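Long-range contacts in 3,4-dihydroxybenzoate decarboxylase (Enterobacter cloacae, PDB 5NY5), which catalyses the decarboxylation of 3,4-dihydroxybenzoate and the reverse para-carboxylation of catechols, depending on prenylated FMN as cofactor: residues G152-S157 and T168-C173; I208-D213 and I263-E268; V273-D278 and L301-V306. One frame throughout, in Å; residues are numbered along the deposited sequence.

Contact 1: G152-S157 and T168-C173; sequences GLVLAS and TIHRLC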
loop_
_atom_site.group_PDB
_atom_site.type_symbol
_atom_site.label_atom_id
_atom_site.label_comp_id
_atom_site.label_asym_id
_atom_site.label_seq_id
_atom_site.Cartn_x
_atom_site.Cartn_y
_atom_site.Cartn_z
ATOM N N GLY A 152 0.051 -9.655 46.181
ATOM C CA GLY A 152 -0.987 -10.083 47.092
ATOM C C GLY A 152 -1.939 -11.075 46.457
ATOM O O GLY A 152 -2.729 -10.711 45.581
ATOM N N LEU A 153 -1.860 -12.334 46.877
ATOM C CA LEU A 153 -2.785 -13.360 46.409
ATOM C C LEU A 153 -4.086 -13.220 47.190
ATOM O O LEU A 153 -4.128 -13.499 48.392
ATOM C CB LEU A 153 -2.182 -14.750 46.586
ATOM C CG LEU A 153 -3.036 -15.906 46.067
ATOM C CD1 LEU A 153 -2.962 -15.991 44.555
ATOM C CD2 LEU A 153 -2.618 -17.215 46.699
ATOM N N VAL A 154 -5.145 -12.788 46.514
ATOM C CA VAL A 154 -6.408 -12.453 47.161
ATOM C C VAL A 154 -7.371 -13.622 47.023
ATOM O O VAL A 154 -7.603 -14.120 45.915
ATOM C CB VAL A 154 -7.013 -11.171 46.565
ATOM C CG1 VAL A 154 -8.347 -10.868 47.221
ATOM C CG2 VAL A 154 -6.057 -10.007 46.742
ATOM N N LEU A 155 -7.932 -14.059 48.148
ATOM C CA LEU A 155 -8.989 -15.059 48.176
ATOM C C LEU A 155 -10.316 -14.376 48.475
ATOM O O LEU A 155 -10.380 -13.469 49.310
ATOM C CB LEU A 155 -8.713 -16.137 49.229
ATOM C CG LEU A 155 -7.341 -16.813 49.240
ATOM C CD1 LEU A 155 -7.295 -17.926 50.271
ATOM C CD2 LEU A 155 -6.995 -17.354 47.879
ATOM N N ALA A 156 -11.372 -14.812 47.793
ATOM C CA ALA A 156 -12.693 -14.234 47.998
ATOM C C ALA A 156 -13.749 -15.250 47.590
ATOM O O ALA A 156 -13.483 -16.175 46.819
ATOM C CB ALA A 156 -12.864 -12.930 47.214
ATOM N N SER A 157 -14.956 -15.061 48.120
ATOM C CA SER A 157 -16.072 -15.950 47.838
ATOM C C SER A 157 -17.331 -15.133 47.590
ATOM O O SER A 157 -17.476 -14.016 48.093
ATOM C CB SER A 157 -16.313 -16.941 48.983
ATOM O OG SER A 157 -15.261 -17.883 49.066
ATOM N N THR A 168 -6.852 -14.646 43.024
ATOM C CA THR A 168 -6.233 -13.811 42.005
ATOM C C THR A 168 -5.075 -13.040 42.621
ATOM O O THR A 168 -4.873 -13.043 43.837
ATOM C CB THR A 168 -7.242 -12.835 41.387
ATOM O OG1 THR A 168 -8.133 -12.358 42.403
ATOM C CG2 THR A 168 -8.041 -13.504 40.283
ATOM N N ILE A 169 -4.320 -12.362 41.759
ATOM C CA ILE A 169 -3.176 -11.551 42.164
ATOM C C ILE A 169 -3.499 -10.091 41.885
ATOM O O ILE A 169 -3.865 -9.732 40.759
ATOM C CB ILE A 169 -1.892 -11.980 41.436
ATOM C CG1 ILE A 169 -1.577 -13.447 41.733
ATOM C CG2 ILE A 169 -0.726 -11.092 41.847
ATOM C CD1 ILE A 169 -0.233 -13.907 41.210
ATOM N N HIS A 170 -3.363 -9.253 42.907
ATOM C CA HIS A 170 -3.637 -7.829 42.808
ATOM C C HIS A 170 -2.472 -7.050 43.396
ATOM O O HIS A 170 -1.587 -7.607 44.052
ATOM C CB HIS A 170 -4.932 -7.451 43.542
ATOM C CG HIS A 170 -6.118 -8.272 43.148
ATOM N ND1 HIS A 170 -7.180 -7.751 42.441
ATOM C CD2 HIS A 170 -6.415 -9.574 43.367
ATOM C CE1 HIS A 170 -8.078 -8.699 42.239
ATOM N NE2 HIS A 170 -7.638 -9.814 42.793
ATOM N N ARG A 171 -2.481 -5.743 43.158
ATOM C CA ARG A 171 -1.563 -4.820 43.805
ATOM C C ARG A 171 -2.366 -3.860 44.671
ATOM O O ARG A 171 -3.477 -3.465 44.307
ATOM C CB ARG A 171 -0.718 -4.048 42.787
ATOM C CG ARG A 171 -1.498 -3.090 41.905
ATOM C CD ARG A 171 -0.589 -2.433 40.883
ATOM N NE ARG A 171 -1.302 -1.469 40.053
ATOM C CZ ARG A 171 -0.785 -0.883 38.979
ATOM N NH1 ARG A 171 0.453 -1.167 38.600
ATOM N NH2 ARG A 171 -1.506 -0.017 38.283
ATOM N N LEU A 172 -1.807 -3.500 45.823
ATOM C CA LEU A 172 -2.508 -2.686 46.806
ATOM C C LEU A 172 -1.615 -1.540 47.251
ATOM O O LEU A 172 -0.435 -1.747 47.549
ATOM C CB LEU A 172 -2.932 -3.521 48.017
ATOM C CG LEU A 172 -3.966 -4.622 47.765
ATOM C CD1 LEU A 172 -3.305 -5.926 47.339
ATOM C CD2 LEU A 172 -4.830 -4.830 48.994
ATOM N N CYS A 173 -2.182 -0.339 47.303
ATOM C CA CYS A 173 -1.466 0.851 47.737
ATOM C C CYS A 173 -1.891 1.208 49.155
ATOM O O CYS A 173 -3.086 1.231 49.462
ATOM C CB CYS A 173 -1.735 2.020 46.788
ATOM S SG CYS A 173 -0.874 3.548 47.211
#
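Val154 and Thr168 face each other as a hydrogen-bonded antiparallel pair, and both backbone bonds of the pair are sound. Val154 N reaches Thr168 O at 2.7 Å. Thr168 N in turn reaches Val154 O at 3.0 Å. The isopropyl group of Val154 packs against His170, the two side chains crossing at about a right angle. Its CG2, beside the backbone N because CG1 stands anti to it (chi1 178°), meets His170 CD2 obliquely at 3.4 Å. The imidazole is tied at both nitrogens. Thr168 OG1 lies 2.6 Å from His170 NE2 in a hydrogen bond within the strand, while ND1 is bonded to Phe183 O, two bonds that should restrain the ring's rotation. This ladder is the beta hairpin of strands 148-157 and 165-174 in the central, FMN-binding domain of the UbiD fold; the axes of the two segments lie 122° apart. Ile169, His170 and Arg171 all contact prenylated FMN when it is bound, consistent with the hairpin forming part of the cofactor site. At Gly152 the bonds are unequal: His170 N holds Gly152 O at 3.1 Å and 168°, whereas the return bond from Gly152 N to His170 O is weak at 3.4 Å. On the other sheet face Leu153 CD1 rests 4.0 Å from Ile169 CG1, and Leu153 also packs on Leu212 and Ala220.

Contact 2: I208-D213 and I263-E268; sequences INMGLD and IIIEGE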
loop_
_atom_site.group_PDB
_atom_site.type_symbol
_atom_site.label_atom_id
_atom_site.label_comp_id
_atom_site.label_asym_id
_atom_site.label_seq_id
_atom_site.Cartn_x
_atom_site.Cartn_y
_atom_site.Cartn_z
ATOM N N ILE A 208 -5.531 -11.365 51.915
ATOM C CA ILE A 208 -4.431 -10.999 51.033
ATOM C C ILE A 208 -3.219 -11.809 51.464
ATOM O O ILE A 208 -2.619 -11.539 52.512
ATOM C CB ILE A 208 -4.152 -9.493 51.081
ATOM C CG1 ILE A 208 -5.445 -8.727 50.805
ATOM C CG2 ILE A 208 -3.080 -9.124 50.077
ATOM C CD1 ILE A 208 -5.492 -7.362 51.433
ATOM N N ASN A 209 -2.857 -12.800 50.659
ATOM C CA ASN A 209 -1.830 -13.770 51.013
ATOM C C ASN A 209 -0.529 -13.402 50.314
ATOM O O ASN A 209 -0.486 -13.310 49.084
ATOM C CB ASN A 209 -2.273 -15.179 50.624
ATOM C CG ASN A 209 -3.647 -15.525 51.165
ATOM O OD1 ASN A 209 -3.772 -16.228 52.166
ATOM N ND2 ASN A 209 -4.688 -15.027 50.508
HETATM N N MSE A 210 0.526 -13.195 51.096
HETATM C CA MSE A 210 1.814 -12.782 50.552
HETATM C C MSE A 210 2.960 -13.612 51.127
HETATM O O MSE A 210 2.958 -13.952 52.308
HETATM C CB MSE A 210 2.051 -11.296 50.823
HETATM C CG MSE A 210 0.968 -10.387 50.273
HETATM SE SE MSE A 210 1.238 -8.513 50.713
HETATM C CE MSE A 210 1.200 -8.651 52.655
ATOM N N GLY A 211 3.942 -13.924 50.287
ATOM C CA GLY A 211 5.053 -14.766 50.690
ATOM C C GLY A 211 4.706 -16.233 50.562
ATOM O O GLY A 211 4.436 -16.902 51.564
ATOM N N LEU A 212 4.715 -16.745 49.335
ATOM C CA LEU A 212 4.143 -18.046 49.030
ATOM C C LEU A 212 5.152 -18.918 48.302
ATOM O O LEU A 212 6.197 -18.456 47.840
ATOM C CB LEU A 212 2.883 -17.906 48.168
ATOM C CG LEU A 212 1.932 -16.777 48.552
ATOM C CD1 LEU A 212 0.887 -16.582 47.471
ATOM C CD2 LEU A 212 1.281 -17.076 49.888
ATOM N N ASP A 213 4.816 -20.199 48.221
ATOM C CA ASP A 213 5.464 -21.094 47.281
ATOM C C ASP A 213 5.365 -20.499 45.876
ATOM O O ASP A 213 4.265 -20.124 45.447
ATOM C CB ASP A 213 4.784 -22.467 47.333
ATOM C CG ASP A 213 5.532 -23.541 46.557
ATOM O OD1 ASP A 213 6.447 -23.216 45.777
ATOM O OD2 ASP A 213 5.189 -24.730 46.724
ATOM N N ILE A 263 2.777 -13.622 55.207
ATOM C CA ILE A 263 1.976 -12.537 55.761
ATOM C C ILE A 263 0.565 -12.630 55.199
ATOM O O ILE A 263 0.376 -12.951 54.020
ATOM C CB ILE A 263 2.589 -11.155 55.449
ATOM C CG1 ILE A 263 4.049 -11.100 55.899
ATOM C CG2 ILE A 263 1.796 -10.047 56.124
ATOM C CD1 ILE A 263 4.690 -9.752 55.711
ATOM N N ILE A 264 -0.424 -12.352 56.045
ATOM C CA ILE A 264 -1.826 -12.324 55.653
ATOM C C ILE A 264 -2.409 -10.979 56.058
ATOM O O ILE A 264 -2.171 -10.500 57.171
ATOM C CB ILE A 264 -2.632 -13.467 56.306
ATOM C CG1 ILE A 264 -1.977 -14.817 56.029
ATOM C CG2 ILE A 264 -4.069 -13.458 55.803
ATOM C CD1 ILE A 264 -1.975 -15.190 54.579
ATOM N N ILE A 265 -3.170 -10.372 55.155
ATOM C CA ILE A 265 -3.944 -9.175 55.456
ATOM C C ILE A 265 -5.414 -9.539 55.320
ATOM O O ILE A 265 -5.878 -9.883 54.226
ATOM C CB ILE A 265 -3.576 -8.005 54.532
ATOM C CG1 ILE A 265 -2.086 -7.689 54.637
ATOM C CG2 ILE A 265 -4.395 -6.778 54.883
ATOM C CD1 ILE A 265 -1.651 -6.529 53.769
ATOM N N GLU A 266 -6.141 -9.486 56.431
ATOM C CA GLU A 266 -7.573 -9.759 56.447
ATOM C C GLU A 266 -8.320 -8.433 56.456
ATOM O O GLU A 266 -8.155 -7.630 57.381
ATOM C CB GLU A 266 -7.960 -10.603 57.659
ATOM C CG GLU A 266 -7.359 -11.996 57.670
ATOM C CD GLU A 266 -7.806 -12.811 58.867
ATOM O OE1 GLU A 266 -8.681 -12.334 59.620
ATOM O OE2 GLU A 266 -7.283 -13.928 59.055
ATOM N N GLY A 267 -9.138 -8.206 55.432
ATOM C CA GLY A 267 -9.862 -6.960 55.322
ATOM C C GLY A 267 -11.179 -7.150 54.604
ATOM O O GLY A 267 -11.557 -8.262 54.228
ATOM N N GLU A 268 -11.880 -6.036 54.416
ATOM C CA GLU A 268 -13.161 -6.019 53.731
ATOM C C GLU A 268 -13.197 -4.861 52.747
ATOM O O GLU A 268 -12.627 -3.795 52.997
ATOM C CB GLU A 268 -14.327 -5.896 54.721
ATOM C CG GLU A 268 -14.504 -7.101 55.625
ATOM C CD GLU A 268 -15.493 -6.848 56.743
ATOM O OE1 GLU A 268 -15.701 -7.760 57.571
ATOM O OE2 GLU A 268 -16.059 -5.737 56.797
#
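The carboxamide of Asn209 is the flat group here, and Ile264 CD1 approaches it from outside its plane, 3.2 Å from Asn209 OD1. The polar ends of the amide are satisfied beyond this pair: OD1 accepts from Ile258 N, and ND2 donates to Leu153 O and Thr207 OG1, an arrangement that holds the group's rotation. The two strands, 204-210 and 263-269, are neighbours in the antiparallel sheet of the central domain, a split-barrel type of fold, and their segments run 171° apart. Four backbone bonds give the register. They join Ile208 with Ile265 and Met210 with Ile263, and Met210 N to Ile263 O, at 2.9 Å, is typical of them in length. On the face opposite Asn209 the packing between the two segments is aliphatic, apart from the selenium of Met210. Ile208 CD1 lies 3.7 Å from Ile265 CG2, the two side chains crossing obliquely. Phe149 and Val306 border this layer, touching Met210 and Ile265 respectively. Met210, modelled as selenomethionine, bends at its last torsion (chi3 -60°), which places CE 3.8 Å from Ile263 CG2 and 3.7 Å from Ile265 CD1.

Contact 3: V273-D278 and L301-V306; sequences VRVRED and LPVIKV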
loop_
_atom_site.group_PDB
_atom_site.type_symbol
_atom_site.label_atom_id
_atom_site.label_comp_id
_atom_site.label_asym_id
_atom_site.label_seq_id
_atom_site.Cartn_x
_atom_site.Cartn_y
_atom_site.Cartn_z
ATOM N N VAL A 273 -17.751 3.636 49.271
ATOM C CA VAL A 273 -16.585 4.495 49.419
ATOM C C VAL A 273 -15.648 4.287 48.238
ATOM O O VAL A 273 -15.486 3.169 47.733
ATOM C CB VAL A 273 -15.877 4.229 50.761
ATOM C CG1 VAL A 273 -15.180 2.880 50.750
ATOM C CG2 VAL A 273 -14.889 5.344 51.076
ATOM N N ARG A 274 -15.044 5.379 47.777
ATOM C CA ARG A 274 -14.067 5.343 46.702
ATOM C C ARG A 274 -12.929 6.292 47.038
ATOM O O ARG A 274 -13.118 7.291 47.735
ATOM C CB ARG A 274 -14.685 5.725 45.348
ATOM C CG ARG A 274 -15.654 4.697 44.801
ATOM C CD ARG A 274 -14.977 3.350 44.642
ATOM N NE ARG A 274 -15.934 2.253 44.748
ATOM C CZ ARG A 274 -16.448 1.608 43.709
ATOM N NH1 ARG A 274 -16.093 1.940 42.476
ATOM N NH2 ARG A 274 -17.315 0.624 43.905
ATOM N N VAL A 275 -11.743 5.967 46.534
ATOM C CA VAL A 275 -10.556 6.776 46.762
ATOM C C VAL A 275 -9.771 6.849 45.462
ATOM O O VAL A 275 -9.869 5.964 44.606
ATOM C CB VAL A 275 -9.688 6.204 47.909
ATOM C CG1 VAL A 275 -8.929 4.965 47.448
ATOM C CG2 VAL A 275 -8.740 7.257 48.442
ATOM N N ARG A 276 -9.011 7.927 45.301
ATOM C CA ARG A 276 -8.065 8.032 44.201
ATOM C C ARG A 276 -6.692 7.596 44.690
ATOM O O ARG A 276 -6.320 7.851 45.839
ATOM C CB ARG A 276 -8.014 9.450 43.625
ATOM C CG ARG A 276 -7.464 10.523 44.542
ATOM C CD ARG A 276 -7.510 11.871 43.838
ATOM N NE ARG A 276 -6.953 12.945 44.651
ATOM C CZ ARG A 276 -5.680 13.325 44.613
ATOM N NH1 ARG A 276 -4.831 12.715 43.798
ATOM N NH2 ARG A 276 -5.259 14.313 45.389
ATOM N N GLU A 277 -5.951 6.928 43.804
ATOM C CA GLU A 277 -4.762 6.189 44.220
ATOM C C GLU A 277 -3.715 7.104 44.842
ATOM O O GLU A 277 -3.107 6.758 45.862
ATOM C CB GLU A 277 -4.187 5.438 43.020
ATOM C CG GLU A 277 -3.535 4.111 43.352
ATOM C CD GLU A 277 -3.428 3.207 42.141
ATOM O OE1 GLU A 277 -3.861 3.626 41.049
ATOM O OE2 GLU A 277 -2.916 2.077 42.278
ATOM N N ASP A 278 -3.497 8.279 44.252
ATOM C CA ASP A 278 -2.448 9.194 44.688
ATOM C C ASP A 278 -2.974 10.290 45.609
ATOM O O ASP A 278 -2.479 11.421 45.566
ATOM C CB ASP A 278 -1.757 9.812 43.474
ATOM C CG ASP A 278 -2.698 10.657 42.639
ATOM O OD1 ASP A 278 -3.918 10.390 42.655
ATOM O OD2 ASP A 278 -2.219 11.595 41.968
ATOM N N LEU A 301 -11.082 4.059 43.266
ATOM C CA LEU A 301 -10.646 2.737 43.680
ATOM C C LEU A 301 -11.398 2.275 44.920
ATOM O O LEU A 301 -11.586 3.055 45.859
ATOM C CB LEU A 301 -9.139 2.715 43.969
ATOM C CG LEU A 301 -8.247 2.470 42.756
ATOM C CD1 LEU A 301 -6.785 2.400 43.163
ATOM C CD2 LEU A 301 -8.676 1.198 42.051
ATOM N N PRO A 302 -11.837 1.018 44.955
ATOM C CA PRO A 302 -12.456 0.491 46.175
ATOM C C PRO A 302 -11.433 0.351 47.292
ATOM O O PRO A 302 -10.271 0.013 47.057
ATOM C CB PRO A 302 -13.005 -0.872 45.737
ATOM C CG PRO A 302 -12.195 -1.240 44.549
ATOM C CD PRO A 302 -11.861 0.041 43.854
ATOM N N VAL A 303 -11.881 0.615 48.516
ATOM C CA VAL A 303 -11.015 0.652 49.689
ATOM C C VAL A 303 -11.137 -0.667 50.438
ATOM O O VAL A 303 -12.247 -1.167 50.653
ATOM C CB VAL A 303 -11.373 1.838 50.602
ATOM C CG1 VAL A 303 -10.680 1.711 51.947
ATOM C CG2 VAL A 303 -11.000 3.149 49.931
ATOM N N ILE A 304 -9.999 -1.233 50.827
ATOM C CA ILE A 304 -9.956 -2.391 51.711
ATOM C C ILE A 304 -9.689 -1.895 53.124
ATOM O O ILE A 304 -8.660 -1.261 53.384
ATOM C CB ILE A 304 -8.891 -3.405 51.271
ATOM C CG1 ILE A 304 -9.405 -4.241 50.101
ATOM C CG2 ILE A 304 -8.506 -4.308 52.430
ATOM C CD1 ILE A 304 -8.568 -5.462 49.815
ATOM N N LYS A 305 -10.621 -2.170 54.032
ATOM C CA LYS A 305 -10.471 -1.848 55.446
ATOM C C LYS A 305 -9.959 -3.099 56.148
ATOM O O LYS A 305 -10.691 -4.084 56.282
ATOM C CB LYS A 305 -11.797 -1.385 56.042
ATOM C CG LYS A 305 -11.695 -0.764 57.423
ATOM C CD LYS A 305 -11.408 0.724 57.342
ATOM C CE LYS A 305 -11.657 1.403 58.678
ATOM N NZ LYS A 305 -11.452 2.876 58.612
ATOM N N VAL A 306 -8.700 -3.066 56.585
ATOM C CA VAL A 306 -8.101 -4.245 57.194
ATOM C C VAL A 306 -8.669 -4.447 58.590
ATOM O O VAL A 306 -8.838 -3.492 59.361
ATOM C CB VAL A 306 -6.567 -4.121 57.219
ATOM C CG1 VAL A 306 -6.146 -2.841 57.904
ATOM C CG2 VAL A 306 -5.944 -5.323 57.913
#
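Val273 meets Val303 at about a right angle, its CG1 lying 3.9 Å from Val303 CB. Arg274 follows with a bend at its second torsion (chi2 -58°) that places CD 3.6 Å from Leu301 O, so that the aliphatic part of the chain lies against the Leu301-Pro302 peptide. Arg274 CA also comes within 3.5 Å of Leu301 O in a CA-H...O contact. Its NE makes a weak bond to Val273 O. Val275 carries the backbone link, an isolated antiparallel bridge to Leu301. Val275 N donates to Leu301 O at 3.0 Å, and Leu301 N returns a bond of 2.6 Å to Val275 O, bent to 140° at the hydrogen. With CG1 set between its own backbone N and carbonyl carbon (chi1 75°), Val275 puts that methyl 3.7 Å from Val303 CG2 and 4.1 Å from Leu301 CB. Arg276 points away from the partner segment, its NH1 forming a local salt bridge with Asp278 OD1. Glu277 comes back, extended beyond CG, and its carboxylate carbon CD lies 3.6 Å from Leu301 CD1. Glu277 OE1 accepts from Asn298 N. The contact thus joins the loop after strand 263-269 to the residues around 301-303 that lead into strand 303-311. Leu301 and Glu277 also approach the cofactor-binding residues Phe183 and Arg171, respectively. Strand 179-182 borders the contact, with Ser181 touching Val275 and Leu301, and Glu198 of helix 189-199 pairs with Arg274 NH2 in a salt bridge, although Arg194 of that helix brings a like charge close by.

All three contacts reach one antiparallel sheet, but at different depths. Contacts 1 and 2 are buried and belong to adjacent strands, their centres about 8 Å apart; Leu155 CG packs 3.4 Å from Asn209 ND2 between them. Contact 3 is only partly buried, some 18 Å from contact 2 between centres, and is tied to it by Glu268 O and Lys305 N. Chemistry follows place. Contact 2 is mostly aliphatic behind a regular ladder, contact 1 adds a polar Thr-His pair toward the cofactor site, and contact 3, where a loop meets residues leading into a strand, has a single bridge and charged side chains. Leu172, Ile208 and Ile304 pack together where the three converge.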